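Local structure of MJ fibrillarin homologue (Methanocaldococcus jannaschii, 1FBN) at residues A[55-59]-A[86-90]; A[145-150]-A[172-177]; A[204-210]-A[222-228]. The protein probably catalyses guide-RNA-directed 2'-O-methylation of ribose in rRNA and tRNA, with S-adenosyl-L-methionine as methyl donor, within box C/D ribonucleoprotein particles. All blocks are in the same frame, centred on the assembly; numbering follows the deposited sequence.

Interaction 1: residues A[55-59]-A[86-90]; sequences NKSKL and GTTPS
Thr88, Thr87 and Ser57 carry most of this small contact, which buries 188 Å² in all. Two helix starts meet here. Residues 55-57 form a loop that runs into helix 58-64, with Ser57 in extended conformation (phi/psi -138/118) at the N-cap position. Gly86 holds the N-cap position of helix 87-95. At its phi/psi of 114/-11 a side chain would jam against the preceding carbonyl O, which calls for glycine. The backbones are nearest at Ser57 and Thr88, with CA atoms 5.6 Å apart.

The one polar link is a hydrogen bond between Ser57 OG and Thr88 OG1, at 2.8 Å. Ser57 is in the t rotamer and Thr88 in m, so each hydroxyl reaches across the gap. Ser57 OG also caps Ala60 N weakly. Thr88 CG2 lies 4.1 Å from Leu59 CB. Thr87, also m, places its CG2 3.5 Å from Lys56 O and 4.0 Å from Ser57 CB. Within the second helix, Ser90 N bonds to Gly86 O at 2.9 Å, and Ser90 OG to Thr87 O at 2.7 Å.

Lys58 makes a salt bridge with Asp150. Thr87, Thr88 and Asp150 are all predicted to bind S-adenosyl-L-methionine. The glycine-led start of helix 87-95, after strand 77-81, is characteristic of the cofactor site of Rossmann-like methyltransferases.

Interaction 2: residues A[145-150]-A[172-177]; sequences DVIYED and GYGMIA
The apolar centre is the side-chain row on the sheet face of Val146, Tyr148, Tyr173 and Met175. Met175 is selenomethionine and has the most surface covered. Its CB lies 3.9 Å from Tyr148 CD1, and its CG is 4.1 Å from Val146 CG1. Tyr148 and Val146 are both t; Met175 and Tyr173 are m. Val146 CG2 reaches Tyr173 CB at 4.5 Å. On the other face lie Ile147, Glu149 and Ile176, where Glu149 OE2 is 3.8 Å from Ile176 CD1.

The strands are parallel, with axes 4.6 Å apart and 7° between directions. Val146 pairs with Tyr173, Ile147 with Gly174, Tyr148 with Met175 and Glu149 with Ile176, at CA-CA distances of 4.6-4.9 Å. Five hydrogen bonds join them: Tyr173 N to Asp145 O (2.9 Å), Ile147 N to Tyr173 O (2.9 Å), Met175 N to Ile147 O (2.7 Å), Glu149 N to Met175 O (2.7 Å) and Ala177 N to Glu149 O (3.0 Å). At Gly172 a CB would clash with Asp145 O.

Both ends are polar. At the start Asp145 bonds to Lys77 N and Lys169. At the C-terminal end a water lies 2.7 Å from Asp150 OD1 and 2.6 Å from Ala177 O. Asp150, a predicted S-adenosyl-L-methionine ligand, forms a salt bridge with Lys58.

The chain passes from one strand to the other through helix 156-167, a beta-alpha-beta crossover of the Rossmann-like methyltransferase sheet. This helix packs Leu160 against Ile147 and Ile176. Leu59 of helix 58-64 covers Tyr148 and Met175. Strand 77-81 flanks segment 145-150, and strand 220-227 flanks segment 172-177.

Interaction 3: residues A[204-210]-A[222-228]; sequences GFKIVDE and MFVGIWE
Phe205 offers a ring face to the edge of Trp227. This edge-to-face pair has centroids 4.9 Å apart and planes at 58°. It lies in the antiparallel hairpin of strands 205-212 and 220-227 at one border of the Rossmann-like sheet. Phe205 is m and Trp227 t, and both pack on Ala164 of helix 156-167.

The strand directions differ by 136°. Phe205-Trp227, Ile207-Gly225 and Glu210-Phe223 are non-hydrogen-bonded pairs. Lys206-Ile226 is a hydrogen-bonded pair, with N to O distances of 3.0 Å from Lys206 N to Ile226 O and 2.9 Å from Ile226 N to Lys206 O. Gly204 ends helix 189-203 in a Schellman motif, and its O accepts Glu228 N at 2.9 Å. A CB on Gly204 would strike the Trp227 ring.

A classic beta bulge shifts the register. Val208 has phi/psi -109/-10, and both Val208 and Asp209 face Val224. Val224 O accepts Val208 N at 2.8 Å and Asp209 N at 3.3 Å, while Val224 N bonds to Asp209 O at 3.0 Å.

The three contacts follow one another along the chain. Interactions 2 and 3 belong to the same seven-stranded sheet, with centres about 9 Å apart. Strands 172-179 and 220-227 are neighbours in it, so the parallel part passes directly into the terminal antiparallel hairpin. Interaction 1 lies over the sheet, its centre about 14 Å from that of interaction 2 and 21 Å from that of interaction 3. Lys58 NZ meets Asp150 OD2 at 3.0 Å in a salt bridge. Met222 CE touches both Lys58 O (4.0 Å) and Tyr148 CE1 (3.6 Å). Thr87 and Thr88 of interaction 1 and Asp150 of interaction 2 belong to the predicted cofactor site, while interaction 3 forms the sheet border.

Interaction 1: residues A[55-59]-A[86-90]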
loop_
_atom_site.group_PDB
_atom_site.type_symbol
_atom_site.label_atom_id
_atom_site.label_comp_id
_atom_site.label_asym_id
_atom_site.label_seq_id
_atom_site.Cartn_x
_atom_site.Cartn_y
_atom_site.Cartn_z
ATOM N N ASN A 55 3.274 -10.497 7.202
ATOM C CA ASN A 55 4.531 -11.097 6.762
ATOM C C ASN A 55 4.604 -11.106 5.235
ATOM O O ASN A 55 5.672 -11.305 4.655
ATOM C CB ASN A 55 4.648 -12.534 7.275
ATOM C CG ASN A 55 4.739 -12.611 8.781
ATOM O OD1 ASN A 55 5.764 -12.267 9.367
ATOM N ND2 ASN A 55 3.667 -13.072 9.417
ATOM N N LYS A 56 3.457 -10.908 4.591
ATOM C CA LYS A 56 3.360 -10.904 3.133
ATOM C C LYS A 56 2.975 -9.544 2.545
ATOM O O LYS A 56 3.081 -9.338 1.340
ATOM C CB LYS A 56 2.369 -11.980 2.673
ATOM C CG LYS A 56 2.988 -13.365 2.507
ATOM C CD LYS A 56 3.689 -13.836 3.776
ATOM C CE LYS A 56 4.768 -14.882 3.485
ATOM N NZ LYS A 56 5.623 -15.172 4.683
ATOM N N SER A 57 2.558 -8.615 3.404
ATOM C CA SER A 57 2.148 -7.283 2.970
ATOM C C SER A 57 2.685 -6.194 3.899
ATOM O O SER A 57 2.342 -6.150 5.082
ATOM C CB SER A 57 0.620 -7.206 2.903
ATOM O OG SER A 57 0.170 -5.895 2.589
ATOM N N LYS A 58 3.508 -5.303 3.351
ATOM C CA LYS A 58 4.094 -4.214 4.128
ATOM C C LYS A 58 3.043 -3.249 4.692
ATOM O O LYS A 58 3.250 -2.646 5.750
ATOM C CB LYS A 58 5.119 -3.442 3.290
ATOM C CG LYS A 58 6.322 -4.266 2.857
ATOM C CD LYS A 58 7.347 -3.407 2.127
ATOM C CE LYS A 58 8.410 -4.262 1.464
ATOM N NZ LYS A 58 7.812 -5.139 0.411
ATOM N N LEU A 59 1.928 -3.092 3.977
ATOM C CA LEU A 59 0.853 -2.213 4.429
ATOM C C LEU A 59 0.174 -2.840 5.653
ATOM O O LEU A 59 -0.125 -2.144 6.629
ATOM C CB LEU A 59 -0.150 -1.964 3.298
ATOM C CG LEU A 59 -1.296 -0.996 3.590
ATOM C CD1 LEU A 59 -0.762 0.300 4.188
ATOM C CD2 LEU A 59 -2.072 -0.721 2.312
ATOM N N GLY A 86 0.444 -9.452 -6.442
ATOM C CA GLY A 86 -0.975 -9.257 -6.197
ATOM C C GLY A 86 -1.432 -9.161 -4.753
ATOM O O GLY A 86 -2.566 -8.755 -4.504
ATOM N N THR A 87 -0.554 -9.490 -3.807
ATOM C CA THR A 87 -0.888 -9.470 -2.375
ATOM C C THR A 87 -1.488 -8.161 -1.867
ATOM O O THR A 87 -2.682 -8.100 -1.591
ATOM C CB THR A 87 0.330 -9.848 -1.496
ATOM O OG1 THR A 87 0.821 -11.135 -1.887
ATOM C CG2 THR A 87 -0.061 -9.901 -0.029
ATOM N N THR A 88 -0.671 -7.118 -1.739
ATOM C CA THR A 88 -1.175 -5.837 -1.252
ATOM C C THR A 88 -2.243 -5.242 -2.176
ATOM O O THR A 88 -3.275 -4.769 -1.699
ATOM C CB THR A 88 -0.034 -4.832 -0.981
ATOM O OG1 THR A 88 0.871 -5.399 -0.025
ATOM C CG2 THR A 88 -0.582 -3.523 -0.419
ATOM N N PRO A 89 -2.023 -5.272 -3.511
ATOM C CA PRO A 89 -3.029 -4.719 -4.426
ATOM C C PRO A 89 -4.416 -5.344 -4.257
ATOM O O PRO A 89 -5.420 -4.658 -4.383
ATOM C CB PRO A 89 -2.436 -5.028 -5.796
ATOM C CG PRO A 89 -0.978 -4.857 -5.555
ATOM C CD PRO A 89 -0.790 -5.608 -4.251
ATOM N N SER A 90 -4.482 -6.636 -3.948
ATOM C CA SER A 90 -5.784 -7.279 -3.774
ATOM C C SER A 90 -6.541 -6.724 -2.564
ATOM O O SER A 90 -7.749 -6.490 -2.633
ATOM C CB SER A 90 -5.643 -8.801 -3.680
ATOM O OG SER A 90 -4.922 -9.197 -2.531
#

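Interaction 2: residues A[145-150]-A[172-177]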
loop_
_atom_site.group_PDB
_atom_site.type_symbol
_atom_site.label_atom_id
_atom_site.label_comp_id
_atom_site.label_asym_id
_atom_site.label_seq_id
_atom_site.Cartn_x
_atom_site.Cartn_y
_atom_site.Cartn_z
ATOM N N ASP A 145 -6.069 10.250 -5.086
ATOM C CA ASP A 145 -6.176 10.667 -3.688
ATOM C C ASP A 145 -4.982 10.162 -2.889
ATOM O O ASP A 145 -4.536 10.802 -1.941
ATOM C CB ASP A 145 -7.451 10.096 -3.070
ATOM C CG ASP A 145 -8.693 10.516 -3.815
ATOM O OD1 ASP A 145 -9.093 11.687 -3.670
ATOM O OD2 ASP A 145 -9.260 9.684 -4.552
ATOM N N VAL A 146 -4.475 8.998 -3.279
ATOM C CA VAL A 146 -3.355 8.386 -2.585
ATOM C C VAL A 146 -2.382 7.704 -3.541
ATOM O O VAL A 146 -2.774 7.166 -4.575
ATOM C CB VAL A 146 -3.859 7.293 -1.582
ATOM C CG1 VAL A 146 -2.685 6.658 -0.834
ATOM C CG2 VAL A 146 -4.857 7.880 -0.593
ATOM N N ILE A 147 -1.100 7.788 -3.213
ATOM C CA ILE A 147 -0.076 7.098 -3.981
ATOM C C ILE A 147 0.576 6.164 -2.970
ATOM O O ILE A 147 0.937 6.589 -1.867
ATOM C CB ILE A 147 1.012 8.042 -4.549
ATOM C CG1 ILE A 147 0.431 8.934 -5.649
ATOM C CG2 ILE A 147 2.157 7.216 -5.131
ATOM C CD1 ILE A 147 1.445 9.891 -6.258
ATOM N N TYR A 148 0.623 4.879 -3.303
ATOM C CA TYR A 148 1.257 3.886 -2.446
ATOM C C TYR A 148 2.481 3.409 -3.209
ATOM O O TYR A 148 2.360 2.927 -4.335
ATOM C CB TYR A 148 0.323 2.700 -2.172
ATOM C CG TYR A 148 0.957 1.626 -1.310
ATOM C CD1 TYR A 148 0.870 1.681 0.084
ATOM C CD2 TYR A 148 1.674 0.572 -1.885
ATOM C CE1 TYR A 148 1.484 0.716 0.886
ATOM C CE2 TYR A 148 2.291 -0.400 -1.093
ATOM C CZ TYR A 148 2.192 -0.319 0.291
ATOM O OH TYR A 148 2.791 -1.271 1.080
ATOM N N GLU A 149 3.652 3.535 -2.593
ATOM C CA GLU A 149 4.890 3.127 -3.237
ATOM C C GLU A 149 5.702 2.097 -2.454
ATOM O O GLU A 149 5.938 2.247 -1.256
ATOM C CB GLU A 149 5.751 4.351 -3.534
ATOM C CG GLU A 149 7.050 4.016 -4.239
ATOM C CD GLU A 149 7.851 5.238 -4.616
ATOM O OE1 GLU A 149 7.250 6.316 -4.795
ATOM O OE2 GLU A 149 9.085 5.117 -4.748
ATOM N N ASP A 150 6.155 1.072 -3.168
ATOM C CA ASP A 150 6.958 -0.009 -2.607
ATOM C C ASP A 150 8.016 -0.409 -3.646
ATOM O O ASP A 150 7.912 -1.453 -4.296
ATOM C CB ASP A 150 6.061 -1.210 -2.251
ATOM C CG ASP A 150 6.829 -2.374 -1.618
ATOM O OD1 ASP A 150 7.963 -2.188 -1.134
ATOM O OD2 ASP A 150 6.282 -3.498 -1.591
ATOM N N GLY A 172 -3.925 15.403 -0.804
ATOM C CA GLY A 172 -3.892 13.959 -0.959
ATOM C C GLY A 172 -2.752 13.387 -0.138
ATOM O O GLY A 172 -2.015 14.134 0.503
ATOM N N TYR A 173 -2.568 12.072 -0.191
ATOM C CA TYR A 173 -1.527 11.425 0.598
ATOM C C TYR A 173 -0.555 10.539 -0.160
ATOM O O TYR A 173 -0.913 9.878 -1.141
ATOM C CB TYR A 173 -2.157 10.575 1.705
ATOM C CG TYR A 173 -2.852 11.358 2.784
ATOM C CD1 TYR A 173 -4.115 11.905 2.570
ATOM C CD2 TYR A 173 -2.250 11.552 4.021
ATOM C CE1 TYR A 173 -4.763 12.632 3.563
ATOM C CE2 TYR A 173 -2.891 12.276 5.025
ATOM C CZ TYR A 173 -4.144 12.815 4.785
ATOM O OH TYR A 173 -4.763 13.566 5.753
ATOM N N GLY A 174 0.671 10.499 0.357
ATOM C CA GLY A 174 1.706 9.663 -0.209
ATOM C C GLY A 174 2.104 8.646 0.847
ATOM O O GLY A 174 2.383 9.018 1.991
HETATM N N MSE A 175 2.035 7.363 0.495
HETATM C CA MSE A 175 2.418 6.281 1.399
HETATM C C MSE A 175 3.624 5.606 0.754
HETATM O O MSE A 175 3.546 5.168 -0.391
HETATM C CB MSE A 175 1.277 5.265 1.561
HETATM C CG MSE A 175 -0.005 5.829 2.154
HETATM SE SE MSE A 175 -1.261 4.563 2.488
HETATM C CE MSE A 175 -0.749 4.014 4.111
ATOM N N ILE A 176 4.742 5.545 1.466
ATOM C CA ILE A 176 5.940 4.930 0.903
ATOM C C ILE A 176 6.701 4.045 1.894
ATOM O O ILE A 176 7.057 4.475 2.997
ATOM C CB ILE A 176 6.890 6.014 0.289
ATOM C CG1 ILE A 176 8.076 5.360 -0.428
ATOM C CG2 ILE A 176 7.378 6.982 1.366
ATOM C CD1 ILE A 176 8.988 6.344 -1.125
ATOM N N ALA A 177 6.892 2.786 1.507
ATOM C CA ALA A 177 7.625 1.822 2.318
ATOM C C ALA A 177 9.080 1.903 1.872
ATOM O O ALA A 177 9.410 1.560 0.740
ATOM C CB ALA A 177 7.079 0.416 2.097
HETATM O O HOH W 1 9.843 -0.272 -0.995
#

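Interaction 3: residues A[204-210]-A[222-228]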
loop_
_atom_site.group_PDB
_atom_site.type_symbol
_atom_site.label_atom_id
_atom_site.label_comp_id
_atom_site.label_asym_id
_atom_site.label_seq_id
_atom_site.Cartn_x
_atom_site.Cartn_y
_atom_site.Cartn_z
ATOM N N GLY A 204 7.740 18.441 -0.987
ATOM C CA GLY A 204 6.365 18.903 -0.926
ATOM C C GLY A 204 5.445 18.136 0.004
ATOM O O GLY A 204 4.238 18.372 0.011
ATOM N N PHE A 205 6.003 17.217 0.786
ATOM C CA PHE A 205 5.217 16.422 1.725
ATOM C C PHE A 205 5.360 16.873 3.173
ATOM O O PHE A 205 6.413 17.351 3.583
ATOM C CB PHE A 205 5.634 14.947 1.662
ATOM C CG PHE A 205 5.082 14.205 0.485
ATOM C CD1 PHE A 205 3.755 13.783 0.476
ATOM C CD2 PHE A 205 5.897 13.892 -0.598
ATOM C CE1 PHE A 205 3.244 13.060 -0.594
ATOM C CE2 PHE A 205 5.398 13.167 -1.680
ATOM C CZ PHE A 205 4.067 12.749 -1.677
ATOM N N LYS A 206 4.282 16.725 3.935
ATOM C CA LYS A 206 4.286 17.028 5.363
ATOM C C LYS A 206 4.091 15.639 5.963
ATOM O O LYS A 206 3.044 15.021 5.773
ATOM C CB LYS A 206 3.128 17.954 5.751
ATOM C CG LYS A 206 3.078 18.282 7.244
ATOM C CD LYS A 206 1.981 19.295 7.570
ATOM C CE LYS A 206 1.755 19.438 9.074
ATOM N NZ LYS A 206 2.913 20.070 9.777
ATOM N N ILE A 207 5.127 15.124 6.618
ATOM C CA ILE A 207 5.071 13.784 7.202
ATOM C C ILE A 207 4.130 13.703 8.404
ATOM O O ILE A 207 4.356 14.360 9.425
ATOM C CB ILE A 207 6.484 13.283 7.587
ATOM C CG1 ILE A 207 7.424 13.351 6.371
ATOM C CG2 ILE A 207 6.407 11.865 8.151
ATOM C CD1 ILE A 207 6.979 12.539 5.154
ATOM N N VAL A 208 3.078 12.892 8.267
ATOM C CA VAL A 208 2.073 12.729 9.318
ATOM C C VAL A 208 2.096 11.387 10.047
ATOM O O VAL A 208 1.410 11.220 11.053
ATOM C CB VAL A 208 0.630 13.018 8.800
ATOM C CG1 VAL A 208 0.517 14.477 8.363
ATOM C CG2 VAL A 208 0.260 12.082 7.655
ATOM N N ASP A 209 2.865 10.432 9.529
ATOM C CA ASP A 209 2.991 9.121 10.165
ATOM C C ASP A 209 4.295 8.466 9.734
ATOM O O ASP A 209 4.823 8.740 8.649
ATOM C CB ASP A 209 1.800 8.213 9.832
ATOM C CG ASP A 209 1.475 7.224 10.956
ATOM O OD1 ASP A 209 2.380 6.859 11.738
ATOM O OD2 ASP A 209 0.305 6.806 11.066
ATOM N N GLU A 210 4.823 7.621 10.611
ATOM C CA GLU A 210 6.074 6.915 10.375
ATOM C C GLU A 210 6.013 5.639 11.208
ATOM O O GLU A 210 5.917 5.696 12.436
ATOM C CB GLU A 210 7.249 7.791 10.808
ATOM C CG GLU A 210 8.613 7.248 10.437
ATOM C CD GLU A 210 9.755 8.152 10.882
ATOM O OE1 GLU A 210 9.602 9.395 10.825
ATOM O OE2 GLU A 210 10.811 7.615 11.280
HETATM N N MSE A 222 7.518 2.733 7.011
HETATM C CA MSE A 222 6.418 3.230 6.191
HETATM C C MSE A 222 6.202 4.709 6.523
HETATM O O MSE A 222 5.941 5.068 7.672
HETATM C CB MSE A 222 5.129 2.436 6.472
HETATM C CG MSE A 222 3.888 2.880 5.687
HETATM SE SE MSE A 222 3.920 2.505 3.911
HETATM C CE MSE A 222 3.313 0.860 3.927
ATOM N N PHE A 223 6.377 5.566 5.527
ATOM C CA PHE A 223 6.166 6.997 5.699
ATOM C C PHE A 223 4.826 7.378 5.077
ATOM O O PHE A 223 4.423 6.820 4.052
ATOM C CB PHE A 223 7.275 7.812 5.012
ATOM C CG PHE A 223 8.599 7.776 5.723
ATOM C CD1 PHE A 223 8.875 8.673 6.754
ATOM C CD2 PHE A 223 9.579 6.861 5.350
ATOM C CE1 PHE A 223 10.110 8.661 7.404
ATOM C CE2 PHE A 223 10.819 6.839 5.994
ATOM C CZ PHE A 223 11.084 7.741 7.022
ATOM N N VAL A 224 4.117 8.289 5.737
ATOM C CA VAL A 224 2.845 8.790 5.236
ATOM C C VAL A 224 2.930 10.310 5.310
ATOM O O VAL A 224 3.327 10.870 6.335
ATOM C CB VAL A 224 1.642 8.295 6.069
ATOM C CG1 VAL A 224 0.351 8.883 5.517
ATOM C CG2 VAL A 224 1.566 6.770 6.053
ATOM N N GLY A 225 2.606 10.973 4.207
ATOM C CA GLY A 225 2.659 12.422 4.185
ATOM C C GLY A 225 1.554 13.038 3.356
ATOM O O GLY A 225 1.032 12.402 2.437
ATOM N N ILE A 226 1.157 14.254 3.721
ATOM C CA ILE A 226 0.119 14.977 2.986
ATOM C C ILE A 226 0.809 15.835 1.935
ATOM O O ILE A 226 1.777 16.535 2.237
ATOM C CB ILE A 226 -0.723 15.893 3.902
ATOM C CG1 ILE A 226 -1.382 15.069 5.002
ATOM C CG2 ILE A 226 -1.801 16.605 3.089
ATOM C CD1 ILE A 226 -2.450 15.817 5.788
ATOM N N TRP A 227 0.322 15.751 0.701
ATOM C CA TRP A 227 0.884 16.507 -0.409
ATOM C C TRP A 227 0.433 17.962 -0.377
ATOM O O TRP A 227 -0.727 18.268 -0.645
ATOM C CB TRP A 227 0.476 15.862 -1.730
ATOM C CG TRP A 227 1.029 16.537 -2.948
ATOM C CD1 TRP A 227 0.313 17.101 -3.964
ATOM C CD2 TRP A 227 2.413 16.684 -3.303
ATOM N NE1 TRP A 227 1.161 17.585 -4.932
ATOM C CE2 TRP A 227 2.455 17.343 -4.553
ATOM C CE3 TRP A 227 3.622 16.319 -2.690
ATOM C CZ2 TRP A 227 3.658 17.646 -5.201
ATOM C CZ3 TRP A 227 4.817 16.620 -3.337
ATOM C CH2 TRP A 227 4.824 17.277 -4.580
ATOM N N GLU A 228 1.364 18.851 -0.045
ATOM C CA GLU A 228 1.083 20.280 0.031
ATOM C C GLU A 228 1.175 20.894 -1.365
ATOM O O GLU A 228 0.282 21.625 -1.791
ATOM C CB GLU A 228 2.089 20.975 0.962
ATOM C CG GLU A 228 2.359 20.271 2.300
ATOM C CD GLU A 228 1.188 20.327 3.269
ATOM O OE1 GLU A 228 1.058 21.337 3.994
ATOM O OE2 GLU A 228 0.409 19.351 3.321
#